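Local coordinates for CocE/NonD family hydrolase (Staphylococcus aureus subsp. aureus COL, PDB 3III), which probably hydrolyses ester or amide bonds as an alpha/beta-hydrolase of the CocE/NonD family, at residues A[381-387]-A[538-544]; A[389-395]-A[510-516]. The contacts are given in a common frame with arbitrary orientation. Residues are numbered along the deposited sequence.

Contact 1 of 2, residues A[381-387]-A[538-544]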
loop_
_atom_site.group_PDB
_atom_site.type_symbol
_atom_site.label_atom_id
_atom_site.label_comp_id
_atom_site.label_asym_id
_atom_site.label_seq_id
_atom_site.Cartn_x
_atom_site.Cartn_y
_atom_site.Cartn_z
ATOM N N VAL A 381 6.645 25.940 -25.992
ATOM C CA VAL A 381 7.344 25.548 -24.788
ATOM C C VAL A 381 6.883 26.345 -23.585
ATOM O O VAL A 381 6.699 27.530 -23.672
ATOM C CB VAL A 381 8.842 25.636 -24.985
ATOM C CG1 VAL A 381 9.293 27.078 -25.235
ATOM C CG2 VAL A 381 9.565 24.979 -23.800
ATOM N N ALA A 382 6.675 25.667 -22.465
ATOM C CA ALA A 382 6.391 26.335 -21.196
ATOM C C ALA A 382 7.510 26.012 -20.220
ATOM O O ALA A 382 8.340 25.107 -20.454
ATOM C CB ALA A 382 5.089 25.881 -20.632
ATOM N N GLN A 383 7.505 26.727 -19.102
ATOM C CA GLN A 383 8.698 26.840 -18.288
ATOM C C GLN A 383 8.304 27.067 -16.839
ATOM O O GLN A 383 7.319 27.757 -16.581
ATOM C CB GLN A 383 9.451 28.014 -18.819
ATOM C CG GLN A 383 10.854 28.080 -18.443
ATOM C CD GLN A 383 11.538 29.274 -19.064
ATOM O OE1 GLN A 383 12.237 29.131 -20.056
ATOM N NE2 GLN A 383 11.339 30.453 -18.496
ATOM N N TYR A 384 9.024 26.483 -15.889
ATOM C CA TYR A 384 8.822 26.879 -14.505
ATOM C C TYR A 384 10.174 26.780 -13.833
ATOM O O TYR A 384 11.051 26.042 -14.303
ATOM C CB TYR A 384 7.766 26.011 -13.809
ATOM C CG TYR A 384 8.081 24.523 -13.834
ATOM C CD1 TYR A 384 8.921 23.961 -12.910
ATOM C CD2 TYR A 384 7.517 23.689 -14.790
ATOM C CE1 TYR A 384 9.240 22.617 -12.956
ATOM C CE2 TYR A 384 7.811 22.342 -14.830
ATOM C CZ TYR A 384 8.677 21.814 -13.911
ATOM O OH TYR A 384 9.010 20.489 -13.976
ATOM N N ASP A 385 10.372 27.554 -12.773
ATOM C CA ASP A 385 11.606 27.439 -11.964
ATOM C C ASP A 385 11.475 26.174 -11.069
ATOM O O ASP A 385 10.632 26.143 -10.171
ATOM C CB ASP A 385 11.778 28.693 -11.100
ATOM C CG ASP A 385 13.045 28.647 -10.210
ATOM O OD1 ASP A 385 13.695 27.559 -10.019
ATOM O OD2 ASP A 385 13.379 29.737 -9.720
ATOM N N SER A 386 12.300 25.158 -11.325
ATOM C CA SER A 386 12.268 23.899 -10.590
ATOM C C SER A 386 12.622 24.022 -9.106
ATOM O O SER A 386 12.312 23.133 -8.358
ATOM C CB SER A 386 13.159 22.812 -11.252
ATOM O OG SER A 386 14.552 23.145 -11.179
ATOM N N GLU A 387 13.306 25.089 -8.699
ATOM C CA GLU A 387 13.650 25.334 -7.296
ATOM C C GLU A 387 12.691 26.277 -6.554
ATOM O O GLU A 387 12.876 26.508 -5.374
ATOM C CB GLU A 387 15.044 25.966 -7.237
ATOM C CG GLU A 387 16.095 25.126 -7.981
ATOM C CD GLU A 387 17.452 25.761 -7.952
ATOM O OE1 GLU A 387 17.866 26.337 -8.982
ATOM O OE2 GLU A 387 18.074 25.687 -6.871
ATOM N N ASN A 538 17.372 18.838 -9.320
ATOM C CA ASN A 538 16.876 20.058 -9.932
ATOM C C ASN A 538 17.733 21.312 -9.762
ATOM O O ASN A 538 18.187 21.658 -8.675
ATOM C CB ASN A 538 15.446 20.358 -9.471
ATOM C CG ASN A 538 14.442 19.430 -10.108
ATOM O OD1 ASN A 538 14.731 18.844 -11.142
ATOM N ND2 ASN A 538 13.267 19.280 -9.506
ATOM N N LYS A 539 17.924 22.009 -10.861
ATOM C CA LYS A 539 18.527 23.337 -10.814
ATOM C C LYS A 539 17.939 24.139 -11.961
ATOM O O LYS A 539 17.941 23.688 -13.112
ATOM C CB LYS A 539 20.054 23.251 -10.924
ATOM C CG LYS A 539 20.774 24.583 -10.677
ATOM C CD LYS A 539 22.296 24.480 -10.951
ATOM C CE LYS A 539 22.962 25.854 -11.157
ATOM N NZ LYS A 539 22.908 26.524 -9.854
ATOM N N GLY A 540 17.413 25.309 -11.644
ATOM C CA GLY A 540 17.015 26.257 -12.688
ATOM C C GLY A 540 15.733 25.881 -13.381
ATOM O O GLY A 540 14.885 25.215 -12.794
HETATM N N MSE A 541 15.580 26.342 -14.619
HETATM C CA MSE A 541 14.313 26.229 -15.321
HETATM C C MSE A 541 14.124 24.844 -15.883
HETATM O O MSE A 541 15.055 24.238 -16.368
HETATM C CB MSE A 541 14.229 27.227 -16.464
HETATM C CG MSE A 541 14.309 28.678 -16.005
HETATM SE SE MSE A 541 12.691 29.198 -14.997
HETATM C CE MSE A 541 13.659 30.558 -13.878
ATOM N N HIS A 542 12.909 24.347 -15.749
ATOM C CA HIS A 542 12.467 23.177 -16.468
ATOM C C HIS A 542 11.622 23.658 -17.633
ATOM O O HIS A 542 10.747 24.496 -17.446
ATOM C CB HIS A 542 11.636 22.249 -15.602
ATOM C CG HIS A 542 12.431 21.447 -14.613
ATOM N ND1 HIS A 542 11.862 20.463 -13.833
ATOM C CD2 HIS A 542 13.748 21.470 -14.300
ATOM C CE1 HIS A 542 12.808 19.904 -13.089
ATOM N NE2 HIS A 542 13.962 20.485 -13.369
HETATM N N MSE A 543 11.872 23.073 -18.802
HETATM C CA MSE A 543 11.084 23.297 -20.019
HETATM C C MSE A 543 10.150 22.149 -20.294
HETATM O O MSE A 543 10.566 21.016 -20.182
HETATM C CB MSE A 543 12.015 23.334 -21.209
HETATM C CG MSE A 543 13.154 24.227 -20.964
HETATM SE SE MSE A 543 12.524 25.957 -21.357
HETATM C CE MSE A 543 13.188 26.011 -23.215
ATOM N N ILE A 544 8.923 22.452 -20.718
ATOM C CA ILE A 544 7.924 21.431 -21.088
ATOM C C ILE A 544 7.364 21.771 -22.496
ATOM O O ILE A 544 6.842 22.853 -22.730
ATOM C CB ILE A 544 6.732 21.389 -20.072
ATOM C CG1 ILE A 544 7.208 21.137 -18.642
ATOM C CG2 ILE A 544 5.715 20.307 -20.436
ATOM C CD1 ILE A 544 8.057 19.930 -18.484
HETATM O O HOH W 1 20.211 27.542 -9.631
#

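Contact 2 of 2, residues A[389-395]-A[510-516]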
loop_
_atom_site.group_PDB
_atom_site.type_symbol
_atom_site.label_atom_id
_atom_site.label_comp_id
_atom_site.label_asym_id
_atom_site.label_seq_id
_atom_site.Cartn_x
_atom_site.Cartn_y
_atom_site.Cartn_z
ATOM N N LYS A 389 9.299 26.639 -5.045
ATOM C CA LYS A 389 8.169 25.819 -4.602
ATOM C C LYS A 389 6.805 26.413 -4.922
ATOM O O LYS A 389 5.773 25.750 -4.729
ATOM C CB LYS A 389 8.221 25.551 -3.091
ATOM C CG LYS A 389 9.489 24.839 -2.670
ATOM C CD LYS A 389 9.482 24.546 -1.174
ATOM C CE LYS A 389 10.227 23.238 -0.887
ATOM N NZ LYS A 389 11.533 23.159 -1.585
ATOM N N GLN A 390 6.773 27.635 -5.405
ATOM C CA GLN A 390 5.504 28.268 -5.723
ATOM C C GLN A 390 5.214 28.224 -7.216
ATOM O O GLN A 390 4.209 28.752 -7.656
ATOM C CB GLN A 390 5.534 29.735 -5.250
ATOM C CG GLN A 390 5.979 29.937 -3.813
ATOM C CD GLN A 390 5.229 29.058 -2.891
ATOM O OE1 GLN A 390 4.028 28.880 -3.027
ATOM N NE2 GLN A 390 5.930 28.450 -1.964
ATOM N N GLN A 391 6.105 27.649 -8.000
ATOM C CA GLN A 391 5.962 27.664 -9.441
ATOM C C GLN A 391 5.678 26.238 -9.916
ATOM O O GLN A 391 6.245 25.260 -9.427
ATOM C CB GLN A 391 7.217 28.181 -10.141
ATOM C CG GLN A 391 7.431 29.693 -10.058
ATOM C CD GLN A 391 8.419 30.231 -11.108
ATOM O OE1 GLN A 391 8.580 29.699 -12.229
ATOM N NE2 GLN A 391 9.056 31.333 -10.752
ATOM N N ASP A 392 4.814 26.171 -10.908
ATOM C CA ASP A 392 4.463 24.936 -11.567
ATOM C C ASP A 392 3.899 25.250 -12.934
ATOM O O ASP A 392 3.766 26.415 -13.273
ATOM C CB ASP A 392 3.484 24.146 -10.701
ATOM C CG ASP A 392 2.142 24.860 -10.492
ATOM O OD1 ASP A 392 1.634 25.468 -11.436
ATOM O OD2 ASP A 392 1.598 24.774 -9.371
ATOM N N VAL A 393 3.642 24.248 -13.767
ATOM C CA VAL A 393 2.786 24.499 -14.925
ATOM C C VAL A 393 1.562 23.628 -14.770
ATOM O O VAL A 393 1.653 22.521 -14.236
ATOM C CB VAL A 393 3.471 24.219 -16.262
ATOM C CG1 VAL A 393 4.598 25.247 -16.519
ATOM C CG2 VAL A 393 3.973 22.799 -16.346
ATOM N N SER A 394 0.414 24.103 -15.237
ATOM C CA SER A 394 -0.777 23.310 -15.127
ATOM C C SER A 394 -1.681 23.368 -16.348
ATOM O O SER A 394 -1.559 24.253 -17.167
ATOM C CB SER A 394 -1.524 23.648 -13.847
ATOM O OG SER A 394 -2.390 24.711 -14.035
ATOM N N PHE A 395 -2.530 22.360 -16.469
ATOM C CA PHE A 395 -3.344 22.104 -17.655
ATOM C C PHE A 395 -4.697 21.561 -17.282
ATOM O O PHE A 395 -4.785 20.567 -16.553
ATOM C CB PHE A 395 -2.647 21.082 -18.528
ATOM C CG PHE A 395 -1.231 21.453 -18.865
ATOM C CD1 PHE A 395 -0.955 22.208 -19.999
ATOM C CD2 PHE A 395 -0.181 21.093 -18.029
ATOM C CE1 PHE A 395 0.304 22.590 -20.310
ATOM C CE2 PHE A 395 1.129 21.517 -18.338
ATOM C CZ PHE A 395 1.376 22.231 -19.471
ATOM N N GLU A 510 -7.287 18.752 -13.521
ATOM C CA GLU A 510 -6.100 19.575 -13.676
ATOM C C GLU A 510 -4.860 18.722 -13.505
ATOM O O GLU A 510 -4.717 18.007 -12.510
ATOM C CB GLU A 510 -6.079 20.697 -12.663
ATOM C CG GLU A 510 -4.911 21.681 -12.833
ATOM C CD GLU A 510 -4.892 22.732 -11.720
ATOM O OE1 GLU A 510 -5.306 22.423 -10.571
ATOM O OE2 GLU A 510 -4.475 23.863 -11.992
ATOM N N VAL A 511 -3.985 18.776 -14.501
ATOM C CA VAL A 511 -2.661 18.227 -14.388
ATOM C C VAL A 511 -1.733 19.332 -13.886
ATOM O O VAL A 511 -1.722 20.414 -14.452
ATOM C CB VAL A 511 -2.111 17.804 -15.766
ATOM C CG1 VAL A 511 -0.606 17.552 -15.646
ATOM C CG2 VAL A 511 -2.805 16.611 -16.252
ATOM N N VAL A 512 -0.877 19.023 -12.909
ATOM C CA VAL A 512 0.123 19.947 -12.407
ATOM C C VAL A 512 1.486 19.254 -12.573
ATOM O O VAL A 512 1.616 18.071 -12.270
ATOM C CB VAL A 512 -0.075 20.228 -10.916
ATOM C CG1 VAL A 512 1.036 21.136 -10.372
ATOM C CG2 VAL A 512 -1.478 20.798 -10.640
ATOM N N VAL A 513 2.487 19.995 -13.048
ATOM C CA VAL A 513 3.850 19.516 -13.127
ATOM C C VAL A 513 4.725 20.532 -12.400
ATOM O O VAL A 513 4.621 21.762 -12.634
ATOM C CB VAL A 513 4.291 19.296 -14.588
ATOM C CG1 VAL A 513 5.773 18.744 -14.625
ATOM C CG2 VAL A 513 3.356 18.363 -15.311
ATOM N N LYS A 514 5.663 20.053 -11.588
ATOM C CA LYS A 514 6.381 20.936 -10.696
ATOM C C LYS A 514 7.733 20.316 -10.353
ATOM O O LYS A 514 7.936 19.106 -10.510
ATOM C CB LYS A 514 5.521 21.016 -9.410
ATOM C CG LYS A 514 5.874 22.131 -8.490
ATOM C CD LYS A 514 4.927 22.128 -7.289
ATOM C CE LYS A 514 5.109 23.371 -6.500
ATOM N NZ LYS A 514 4.752 23.218 -5.076
ATOM N N GLY A 515 8.651 21.125 -9.824
ATOM C CA GLY A 515 9.952 20.594 -9.406
ATOM C C GLY A 515 10.058 20.149 -7.978
ATOM O O GLY A 515 11.177 19.850 -7.492
ATOM N N SER A 516 8.933 20.111 -7.289
ATOM C CA SER A 516 8.897 19.668 -5.898
ATOM C C SER A 516 7.479 19.185 -5.554
ATOM O O SER A 516 6.579 19.254 -6.390
ATOM C CB SER A 516 9.412 20.798 -4.949
ATOM O OG SER A 516 8.636 21.975 -5.080
HETATM O O HOH W 2 8.771 24.153 -9.326
#

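Contact 1 of 2, residues A[381-387]-A[538-544]
Strands 381-385 and 541-544 pair antiparallel through four backbone hydrogen bonds, in an antiparallel sheet of the C-terminal non-catalytic domain of the X-Pro dipeptidyl-peptidase family. Ala382 and Ile544 exchange bonds (Ala382 N to Ile544 O 2.8 Å, Ile544 N to Ala382 O 2.7 Å), and so do Tyr384 and His542 (Tyr384 N to His542 O 3.1 Å, His542 N to Tyr384 O 2.9 Å). Gly540 O accepts from Ser386 N (3.0 Å) and Ser386 OG (2.6 Å), while Gly540 N donates to Glu387 OE1 (2.9 Å); a water links that carboxylate oxygen to Lys539 NZ. Asp385 OD1 takes Glu387 N at 2.8 Å, an Asx turn where the chain leaves the strand. Tyr384 OH and His542 ND1 share a hydrogen bond of 2.9 Å, and Ser386 CB sits over the imidazole face, 3.3 Å from its centroid. Asn538 OD1 is held by Asp424 N. Strand 541-546 pairs on its other edge with strand 408-417, and the Tyr384 and His542 side chains meet Leu425 of strand 424-432.

Contact 2 of 2, residues A[389-395]-A[510-516]
This is an antiparallel strand pairing at the edge of the five-stranded sheet of the C-terminal domain: strand 392-398 is outermost and strand 508-514 lies next to it, flanked on its other edge by strand 424-432. The short strand axes approach to 4.6 Å at 161°. Two hydrogen-bonded pairs hold the register. Val393 N gives to Val513 O and Val513 N to Val393 O, both at 2.9 Å; Phe395 N reaches Val511 O at 2.9 Å, and Val511 N returns to Phe395 O at 2.8 Å. Between them Ser394 faces Val512 in a non-hydrogen-bonded pair, with a CA-H...O contact of 3.1 Å from Ser394 CA to Val511 O. The side chains of Val393, Phe395, Val511 and Val513 share one face of the sheet. Val393 CG2 lies 3.9 Å from Val513 CB, and Phe395 CD2 4.3 Å from Val511 CG1. This apolar face packs on the other sheet of the domain, with Val511 and Val513 against Leu411 and Phe395 against Leu371. On the opposite face Ser394 OG donates to Glu510 OE2 at 3.0 Å. Further along, Lys514 stretches out in an all-t rotamer so that its NZ donates to Lys389 O at 2.8 Å; Glu517 O also accepts from it. A water bridges Gly515 N (3.1 Å), from which it accepts, and Gln391 O (2.8 Å). The chemistry is thus divided: backbone bonds, an apolar face and one serine-carboxylate bond on the other face join the strands, whereas a lysine ammonium from the end of strand 510-514 and a water make the link to residues 389-391.

How the contacts relate
Contacts 1 and 2 have centres 10 Å apart, in the two facing beta sheets of the C-terminal domain; contact 2 is nested within the chain loop that contact 1 closes. The turn between strands 380-385 and 392-398 carries the chain from one sheet to the other, and Asp385 N lies 2.8 Å from Gln391 OE1, a probable hydrogen bond across this turn. Tyr384 packs between the contacts: its CE1 approaches Gly515 N to 3.5 Å, and its side chain also touches Val393 and Val513. Asn538 ND2 lies 3.0 Å from Gly515 O, a weak hydrogen bond. Both contacts lie in the non-catalytic domain, consistent with a structural role; no active-site residue or ligand is identified in either.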